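Local coordinates for protein Phospholipase/Carboxylesterase (Haliangium ochraceum, PDB 4Q82) that probably hydrolyses ester bonds of carboxylic esters or phospholipids as a serine hydrolase of the alpha/beta-hydrolase fold, at residues S257-L262 with H266-W271; A63-W68 with A138-D143. All coordinates share one frame; numbering follows the deposited sequence. Where two conformers were deposited one is given.

Both contacts sit around one mixed eight-stranded sheet of the alpha/beta-hydrolase type but have no helix or strand in common: their centres lie 24 Å apart, on opposite sides of the chain's centre. Contact 1 joins two short helices close together near the C-terminus, past the last strand. It buries 343 Å², and four of its seven touching residues are buried; apolar packing dominates, with one direct side-chain-to-backbone hydrogen bond. Contact 2 joins segments 70 residues apart at their nearest ends, the lead-in to strand 67-70 and the first turn of helix 138-151. It covers 80 Å², and its chemistry is polar: one amide, one carboxylate and a bridging water; Asn65 is buried, Glu140 partly exposed.

Contact 1: residues S257-L262 with H266-W271; sequences SRTYSL and HDIYAW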
ATOM      1  N   SER A 257      -8.871   8.790   2.305  0.64 10.69           N
ATOM      2  CA  SER A 257     -10.003   8.308   3.102  0.64 11.32           C
ATOM      3  C   SER A 257     -11.094   7.753   2.178  0.64 11.32           C
ATOM      4  O   SER A 257     -11.544   6.611   2.351  0.64 11.89           O
ATOM      5  CB  SER A 257     -10.566   9.411   3.999  0.64 11.82           C
ATOM      6  OG  SER A 257      -9.573   9.860   4.922  0.64 13.32           O
ATOM      7  N   ARG A 258     -11.469   8.522   1.162  1.00 10.88           N
ATOM      8  CA  ARG A 258     -12.560   8.105   0.270  1.00 11.33           C
ATOM      9  C   ARG A 258     -12.134   6.953  -0.617  1.00 11.47           C
ATOM     10  O   ARG A 258     -12.975   6.240  -1.169  1.00 11.57           O
ATOM     11  CB  ARG A 258     -13.044   9.266  -0.606  1.00 10.89           C
ATOM     12  CG  ARG A 258     -12.074   9.696  -1.682  1.00 10.46           C
ATOM     13  CD  ARG A 258     -12.599  11.014  -2.302  1.00 13.01           C
ATOM     14  NE  ARG A 258     -12.518  12.088  -1.308  1.00 14.03           N
ATOM     15  CZ  ARG A 258     -13.265  13.192  -1.330  1.00 16.82           C
ATOM     16  NH1 ARG A 258     -14.168  13.376  -2.295  1.00 18.04           N
ATOM     17  NH2 ARG A 258     -13.110  14.109  -0.379  1.00 18.19           N
ATOM     18  N   THR A 259     -10.825   6.738  -0.718  1.00 10.48           N
ATOM     19  CA  THR A 259     -10.306   5.630  -1.520  1.00 10.07           C
ATOM     20  C   THR A 259     -10.326   4.331  -0.712  1.00 10.69           C
ATOM     21  O   THR A 259     -10.955   3.351  -1.123  1.00 11.67           O
ATOM     22  CB  THR A 259      -8.873   5.935  -2.003  1.00 11.00           C
ATOM     23  OG1 THR A 259      -8.878   7.133  -2.797  1.00 11.89           O
ATOM     24  CG2 THR A 259      -8.320   4.764  -2.865  1.00 11.30           C
ATOM     25  N   TYR A 260      -9.660   4.319   0.443  1.00 10.48           N
ATOM     26  CA  TYR A 260      -9.573   3.068   1.214  1.00 10.33           C
ATOM     27  C   TYR A 260     -10.915   2.665   1.841  1.00 11.11           C
ATOM     28  O   TYR A 260     -11.168   1.466   2.075  1.00 13.32           O
ATOM     29  CB  TYR A 260      -8.525   3.176   2.314  1.00 11.60           C
ATOM     30  CG  TYR A 260      -7.092   3.165   1.851  1.00 10.48           C
ATOM     31  CD1 TYR A 260      -6.528   2.020   1.236  1.00 11.01           C
ATOM     32  CD2 TYR A 260      -6.273   4.281   2.073  1.00  9.78           C
ATOM     33  CE1 TYR A 260      -5.203   2.016   0.838  1.00 11.09           C
ATOM     34  CE2 TYR A 260      -4.943   4.276   1.689  1.00 10.91           C
ATOM     35  CZ  TYR A 260      -4.428   3.147   1.069  1.00 11.98           C
ATOM     36  OH  TYR A 260      -3.106   3.156   0.697  1.00 12.27           O
ATOM     37  N   SER A 261     -11.787   3.632   2.133  1.00 10.89           N
ATOM     38  CA  SER A 261     -13.080   3.308   2.747  1.00 11.71           C
ATOM     39  C   SER A 261     -14.125   2.862   1.735  1.00 11.18           C
ATOM     40  O   SER A 261     -15.217   2.458   2.142  1.00 11.48           O
ATOM     41  CB  SER A 261     -13.684   4.522   3.505  1.00 12.17           C
ATOM     42  OG  SER A 261     -14.086   5.541   2.567  1.00 11.76           O
ATOM     43  N   LEU A 262     -13.810   3.014   0.448  1.00 11.40           N
ATOM     44  CA  LEU A 262     -14.777   2.844  -0.670  1.00 11.91           C
ATOM     45  C   LEU A 262     -15.972   3.811  -0.652  1.00 12.37           C
ATOM     46  O   LEU A 262     -16.969   3.567  -1.346  1.00 12.16           O
ATOM     47  CB  LEU A 262     -15.334   1.397  -0.717  1.00 16.13           C
ATOM     48  CG  LEU A 262     -14.291   0.274  -0.734  1.00 17.64           C
ATOM     49  CD1 LEU A 262     -14.939  -1.100  -1.014  1.00 20.33           C
ATOM     50  CD2 LEU A 262     -13.215   0.562  -1.756  1.00 16.26           C
ATOM     51  N   HIS A 266     -14.562   3.485  -5.662  1.00 11.67           N
ATOM     52  CA  HIS A 266     -13.485   2.867  -6.430  1.00 12.38           C
ATOM     53  C   HIS A 266     -12.997   1.597  -5.730  1.00 13.05           C
ATOM     54  O   HIS A 266     -12.307   1.671  -4.707  1.00 13.05           O
ATOM     55  CB  HIS A 266     -12.332   3.825  -6.619  1.00 11.06           C
ATOM     56  CG  HIS A 266     -12.707   5.042  -7.415  1.00 12.29           C
ATOM     57  ND1 HIS A 266     -12.809   5.024  -8.797  1.00 13.17           N
ATOM     58  CD2 HIS A 266     -13.041   6.297  -7.022  1.00 11.35           C
ATOM     59  CE1 HIS A 266     -13.160   6.230  -9.225  1.00 13.11           C
ATOM     60  NE2 HIS A 266     -13.307   7.023  -8.168  1.00 11.51           N
ATOM     61  N   ASP A 267     -13.356   0.440  -6.267  1.00 14.00           N
ATOM     62  CA  ASP A 267     -13.078  -0.796  -5.507  1.00 15.14           C
ATOM     63  C   ASP A 267     -11.655  -1.243  -5.761  1.00 14.73           C
ATOM     64  O   ASP A 267     -11.373  -2.120  -6.607  1.00 14.93           O
ATOM     65  CB  ASP A 267     -14.067  -1.906  -5.844  1.00 18.27           C
ATOM     66  CG  ASP A 267     -13.946  -3.102  -4.883  1.00 20.12           C
ATOM     67  OD1 ASP A 267     -12.952  -3.204  -4.119  1.00 18.97           O
ATOM     68  OD2 ASP A 267     -14.850  -3.950  -4.889  1.00 21.78           O
ATOM     69  N   ILE A 268     -10.750  -0.628  -5.012  1.00 13.18           N
ATOM     70  CA  ILE A 268      -9.338  -0.931  -5.156  1.00 13.76           C
ATOM     71  C   ILE A 268      -9.020  -2.368  -4.749  1.00 14.66           C
ATOM     72  O   ILE A 268      -8.049  -2.911  -5.241  1.00 14.78           O
ATOM     73  CB  ILE A 268      -8.459   0.026  -4.322  1.00 13.51           C
ATOM     74  CG1 ILE A 268      -8.896   0.042  -2.852  1.00 12.92           C
ATOM     75  CG2 ILE A 268      -8.508   1.444  -4.937  1.00 13.43           C
ATOM     76  CD1 ILE A 268      -7.852   0.770  -1.898  1.00 13.70           C
ATOM     77  N   TYR A 269      -9.814  -2.962  -3.850  1.00 14.15           N
ATOM     78  CA  TYR A 269      -9.532  -4.327  -3.379  1.00 15.10           C
ATOM     79  C   TYR A 269      -9.825  -5.370  -4.470  1.00 16.41           C
ATOM     80  O   TYR A 269      -9.017  -6.275  -4.716  1.00 16.51           O
ATOM     81  CB  TYR A 269     -10.319  -4.614  -2.086  1.00 15.17           C
ATOM     82  CG  TYR A 269     -10.037  -3.495  -1.095  1.00 15.11           C
ATOM     83  CD1 TYR A 269      -8.748  -3.276  -0.635  1.00 15.10           C
ATOM     84  CD2 TYR A 269     -11.052  -2.631  -0.653  1.00 14.98           C
ATOM     85  CE1 TYR A 269      -8.435  -2.205   0.240  1.00 14.88           C
ATOM     86  CE2 TYR A 269     -10.752  -1.577   0.255  1.00 14.36           C
ATOM     87  CZ  TYR A 269      -9.440  -1.382   0.682  1.00 13.94           C
ATOM     88  OH  TYR A 269      -9.129  -0.339   1.546  1.00 13.70           O
ATOM     89  N   ALA A 270     -10.961  -5.241  -5.132  1.00 16.49           N
ATOM     90  CA  ALA A 270     -11.270  -6.125  -6.235  1.00 19.38           C
ATOM     91  C   ALA A 270     -10.216  -5.972  -7.343  1.00 19.03           C
ATOM     92  O   ALA A 270      -9.780  -6.965  -7.931  1.00 20.37           O
ATOM     93  CB  ALA A 270     -12.679  -5.843  -6.767  1.00 19.68           C
ATOM     94  N   TRP A 271      -9.799  -4.734  -7.600  1.00 17.40           N
ATOM     95  CA  TRP A 271      -8.810  -4.470  -8.646  1.00 18.09           C
ATOM     96  C   TRP A 271      -7.471  -5.128  -8.297  1.00 17.97           C
ATOM     97  O   TRP A 271      -6.871  -5.807  -9.141  1.00 19.82           O
ATOM     98  CB  TRP A 271      -8.619  -2.955  -8.873  1.00 15.95           C
ATOM     99  CG  TRP A 271      -7.628  -2.666  -9.986  1.00 17.50           C
ATOM    100  CD1 TRP A 271      -7.865  -2.688 -11.343  1.00 19.14           C
ATOM    101  CD2 TRP A 271      -6.237  -2.354  -9.828  1.00 17.43           C
ATOM    102  NE1 TRP A 271      -6.695  -2.386 -12.034  1.00 19.33           N
ATOM    103  CE2 TRP A 271      -5.688  -2.182 -11.126  1.00 18.34           C
ATOM    104  CE3 TRP A 271      -5.399  -2.192  -8.712  1.00 16.20           C
ATOM    105  CZ2 TRP A 271      -4.338  -1.845 -11.334  1.00 18.34           C
ATOM    106  CZ3 TRP A 271      -4.059  -1.862  -8.926  1.00 15.71           C
ATOM    107  CH2 TRP A 271      -3.548  -1.690 -10.225  1.00 17.45           C
TER
HETATM  108  O   HOH W   1     -13.187   4.239  -3.186  1.00 11.19           O
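Tyr269 reaches across to Tyr260 and donates its phenol OH to the backbone O of Tyr260 at 2.8 Å, in the carbonyl plane and on a lone pair. This is the C-terminal end of an alpha/beta-hydrolase fold, where a short connection leads from helix 257-260 to helix 268-273. The two tyrosine side chains cross at about a right angle, and Tyr269 OH also lies at the edge of the Tyr260 ring, 3.5 Å from its CD1. Ile268 sets CG1 over one face of the Tyr269 ring, 3.7 Å above its plane. That CG1 takes the crowded position between backbone N and carbonyl carbon (chi1 54°), which carries CD1 to 3.6 Å from CD1 of Tyr260, while Ile268 CG2 rests against Thr259 CG2 at 3.9 Å. On the outer flank, Leu262 lays CD2 obliquely against Tyr269, 3.8 Å from CE2.

Further out, the polar ends are tied to strands of the sheet, Tyr260 OH to Thr162 of strand 158-163 and Thr259 OG1 to Tyr248 of strand 243-248, while the Tyr269 ring meets Trp117 edge-to-face. Ile268 and Thr259 both press on Phe213 of strand 210-215. A water bridges the two segments, donating to Arg258 O and accepting from His266 N. Asp267 N-caps the second helix, nearly straight: Ala270 N gives its hydrogen to Asp267 OD1 at 3.0 Å and 173°, from above the carboxylate plane.

Contact 2: residues A63-W68 with A138-D143; sequences AGNGFW and ADEIRD
Asn65 leans into the first turn of helix 138-151 and meets Glu140 there. Its CB points toward the helix, and with CG anti to the carbonyl carbon (chi1 -56°) the amide is delivered to the carboxylate. CG comes within 4.0 Å of Glu140 OE2. OD1 accepts from a water at 2.7 Å, which donates its other hydrogen to the backbone O of Glu140, so the amide oxygen is linked to the helix as well. ND2 donates to Glu140 OE2 at 2.9 Å with an N-H...O angle of 154°; OE2 receives it on its anti lone pair, the one away from OE1, and amide and carboxylate are nearly coplanar, 11° apart. ND2 also bonds Gln129 O, and OE2 has a second hydrogen bond with His130 ND1, so the pair ties in the loop after strand 124-128. With an alanine in place of Glu140, His130 ND1 would probably lose this partner, and Asn65 ND2 would keep its bond to Gln129 O but lose its carboxylate mate, leaving the amide freer to turn. The helix is the connection of a beta-alpha-beta unit, between parallel strands 124-128 and 158-163, in the central sheet of an alpha/beta hydrolase.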
ATOM      1  N   ALA A  63      11.933  -7.787  11.539  1.00 36.35           N
ATOM      2  CA  ALA A  63      11.681  -6.628  10.675  1.00 33.41           C
ATOM      3  C   ALA A  63      12.428  -5.368  11.106  1.00 33.23           C
ATOM      4  O   ALA A  63      12.720  -5.182  12.290  1.00 34.26           O
ATOM      5  CB  ALA A  63      10.186  -6.341  10.616  1.00 30.78           C
ATOM      6  N   GLY A  64      12.725  -4.497  10.143  1.00 31.89           N
ATOM      7  CA  GLY A  64      13.403  -3.240  10.431  1.00 31.33           C
ATOM      8  C   GLY A  64      12.422  -2.135  10.800  1.00 28.74           C
ATOM      9  O   GLY A  64      12.818  -0.977  10.938  1.00 28.06           O
ATOM     10  N   ASN A  65      11.147  -2.507  10.948  1.00 26.90           N
ATOM     11  CA  ASN A  65      10.070  -1.609  11.359  1.00 26.63           C
ATOM     12  C   ASN A  65       9.162  -2.239  12.403  1.00 26.92           C
ATOM     13  O   ASN A  65       8.831  -3.423  12.300  1.00 28.09           O
ATOM     14  CB  ASN A  65       9.170  -1.222  10.169  1.00 24.66           C
ATOM     15  CG  ASN A  65       9.934  -0.598   9.027  1.00 25.92           C
ATOM     16  OD1 ASN A  65      10.594  -1.296   8.258  1.00 27.94           O
ATOM     17  ND2 ASN A  65       9.853   0.726   8.909  1.00 25.07           N
ATOM     18  N   GLY A  66       8.698  -1.455  13.367  1.00 24.57           N
ATOM     19  CA  GLY A  66       7.491  -1.844  14.088  1.00 24.15           C
ATOM     20  C   GLY A  66       6.333  -1.878  13.078  1.00 22.37           C
ATOM     21  O   GLY A  66       6.351  -1.138  12.096  1.00 21.58           O
ATOM     22  N   PHE A  67       5.335  -2.728  13.294  1.00 22.94           N
ATOM     23  CA  PHE A  67       4.187  -2.768  12.373  1.00 21.95           C
ATOM     24  C   PHE A  67       2.940  -3.336  13.020  1.00 22.53           C
ATOM     25  O   PHE A  67       3.013  -4.051  14.034  1.00 23.61           O
ATOM     26  CB  PHE A  67       4.527  -3.582  11.115  1.00 22.45           C
ATOM     27  CG  PHE A  67       4.807  -5.044  11.368  1.00 24.41           C
ATOM     28  CD1 PHE A  67       6.061  -5.469  11.791  1.00 26.26           C
ATOM     29  CD2 PHE A  67       3.821  -6.005  11.141  1.00 24.09           C
ATOM     30  CE1 PHE A  67       6.322  -6.822  12.002  1.00 28.28           C
ATOM     31  CE2 PHE A  67       4.075  -7.363  11.358  1.00 26.78           C
ATOM     32  CZ  PHE A  67       5.327  -7.765  11.784  1.00 28.47           C
ATOM     33  N   TRP A  68       1.792  -3.009  12.421  1.00 21.93           N
ATOM     34  CA  TRP A  68       0.520  -3.655  12.742  1.00 22.07           C
ATOM     35  C   TRP A  68       0.330  -4.856  11.848  1.00 22.47           C
ATOM     36  O   TRP A  68       0.494  -4.761  10.639  1.00 22.26           O
ATOM     37  CB  TRP A  68      -0.682  -2.704  12.554  1.00 20.86           C
ATOM     38  CG  TRP A  68      -0.723  -1.632  13.595  1.00 22.14           C
ATOM     39  CD1 TRP A  68      -0.235  -0.363  13.488  1.00 21.92           C
ATOM     40  CD2 TRP A  68      -1.209  -1.764  14.933  1.00 23.85           C
ATOM     41  NE1 TRP A  68      -0.419   0.322  14.673  1.00 22.13           N
ATOM     42  CE2 TRP A  68      -1.023  -0.518  15.573  1.00 23.34           C
ATOM     43  CE3 TRP A  68      -1.807  -2.812  15.647  1.00 25.36           C
ATOM     44  CZ2 TRP A  68      -1.401  -0.291  16.891  1.00 24.37           C
ATOM     45  CZ3 TRP A  68      -2.200  -2.582  16.962  1.00 26.75           C
ATOM     46  CH2 TRP A  68      -1.991  -1.334  17.569  1.00 25.92           C
ATOM     47  N   ALA A 138      13.362   3.625  -0.541  1.00 23.06           N
ATOM     48  CA  ALA A 138      13.198   2.480  -1.441  1.00 23.70           C
ATOM     49  C   ALA A 138      13.683   1.182  -0.802  1.00 25.31           C
ATOM     50  O   ALA A 138      13.012   0.157  -0.881  1.00 24.68           O
ATOM     51  CB  ALA A 138      13.940   2.724  -2.743  1.00 24.84           C
ATOM     52  N   ASP A 139      14.840   1.238  -0.157  1.00 26.60           N
ATOM     53  CA  ASP A 139      15.440   0.047   0.431  1.00 28.38           C
ATOM     54  C   ASP A 139      14.715  -0.375   1.705  1.00 27.41           C
ATOM     55  O   ASP A 139      14.631  -1.556   2.008  1.00 27.37           O
ATOM     56  CB  ASP A 139      16.924   0.274   0.720  1.00 31.81           C
ATOM     57  CG  ASP A 139      17.772   0.283  -0.547  1.00 34.72           C
ATOM     58  OD1 ASP A 139      17.247   0.006  -1.650  1.00 34.69           O
ATOM     59  OD2 ASP A 139      18.973   0.564  -0.439  1.00 36.16           O
ATOM     60  N   GLU A 140      14.194   0.587   2.456  1.00 25.99           N
ATOM     61  CA  GLU A 140      13.387   0.254   3.632  1.00 26.29           C
ATOM     62  C   GLU A 140      12.151  -0.555   3.223  1.00 25.50           C
ATOM     63  O   GLU A 140      11.793  -1.569   3.851  1.00 25.12           O
ATOM     64  CB  GLU A 140      12.999   1.544   4.358  1.00 24.98           C
ATOM     65  CG  GLU A 140      12.063   1.399   5.563  1.00 24.85           C
ATOM     66  CD  GLU A 140      11.731   2.764   6.187  1.00 24.84           C
ATOM     67  OE1 GLU A 140      12.233   3.806   5.687  1.00 24.58           O
ATOM     68  OE2 GLU A 140      10.975   2.803   7.175  1.00 24.61           O
ATOM     69  N   ILE A 141      11.516  -0.128   2.139  1.00 21.88           N
ATOM     70  CA  ILE A 141      10.326  -0.806   1.650  1.00 21.85           C
ATOM     71  C   ILE A 141      10.691  -2.181   1.083  1.00 23.28           C
ATOM     72  O   ILE A 141       9.988  -3.164   1.334  1.00 23.99           O
ATOM     73  CB  ILE A 141       9.598   0.066   0.597  1.00 20.43           C
ATOM     74  CG1 ILE A 141       9.072   1.342   1.276  1.00 19.47           C
ATOM     75  CG2 ILE A 141       8.445  -0.687  -0.042  1.00 20.49           C
ATOM     76  CD1 ILE A 141       8.414   2.310   0.318  1.00 18.23           C
ATOM     77  N   ARG A 142      11.799  -2.255   0.336  1.00 23.31           N
ATOM     78  CA  ARG A 142      12.291  -3.552  -0.151  1.00 27.53           C
ATOM     79  C   ARG A 142      12.531  -4.528   1.003  1.00 27.97           C
ATOM     80  O   ARG A 142      12.096  -5.692   0.959  1.00 26.87           O
ATOM     81  CB  ARG A 142      13.600  -3.393  -0.947  1.00 30.27           C
ATOM     82  CG  ARG A 142      14.183  -4.750  -1.376  1.00 34.89           C
ATOM     83  CD  ARG A 142      15.676  -4.731  -1.576  1.00 39.67           C
ATOM     84  NE  ARG A 142      16.405  -4.230  -0.411  1.00 42.24           N
ATOM     85  CZ  ARG A 142      17.636  -3.732  -0.477  1.00 44.91           C
ATOM     86  NH1 ARG A 142      18.260  -3.692  -1.647  1.00 46.33           N
ATOM     87  NH2 ARG A 142      18.248  -3.286   0.618  1.00 46.20           N
ATOM     88  N   ASP A 143      13.257  -4.061   2.021  1.00 27.96           N
ATOM     89  CA  ASP A 143      13.626  -4.937   3.122  1.00 30.81           C
ATOM     90  C   ASP A 143      12.377  -5.413   3.862  1.00 29.69           C
ATOM     91  O   ASP A 143      12.302  -6.570   4.270  1.00 31.21           O
ATOM     92  CB  ASP A 143      14.582  -4.249   4.106  1.00 32.42           C
ATOM     93  CG  ASP A 143      15.951  -3.953   3.506  1.00 34.77           C
ATOM     94  OD1 ASP A 143      16.295  -4.487   2.427  1.00 34.40           O
ATOM     95  OD2 ASP A 143      16.693  -3.169   4.130  1.00 36.42           O
TER
HETATM   96  O   HOH W   2      12.496  -2.110   6.481  1.00 21.10           O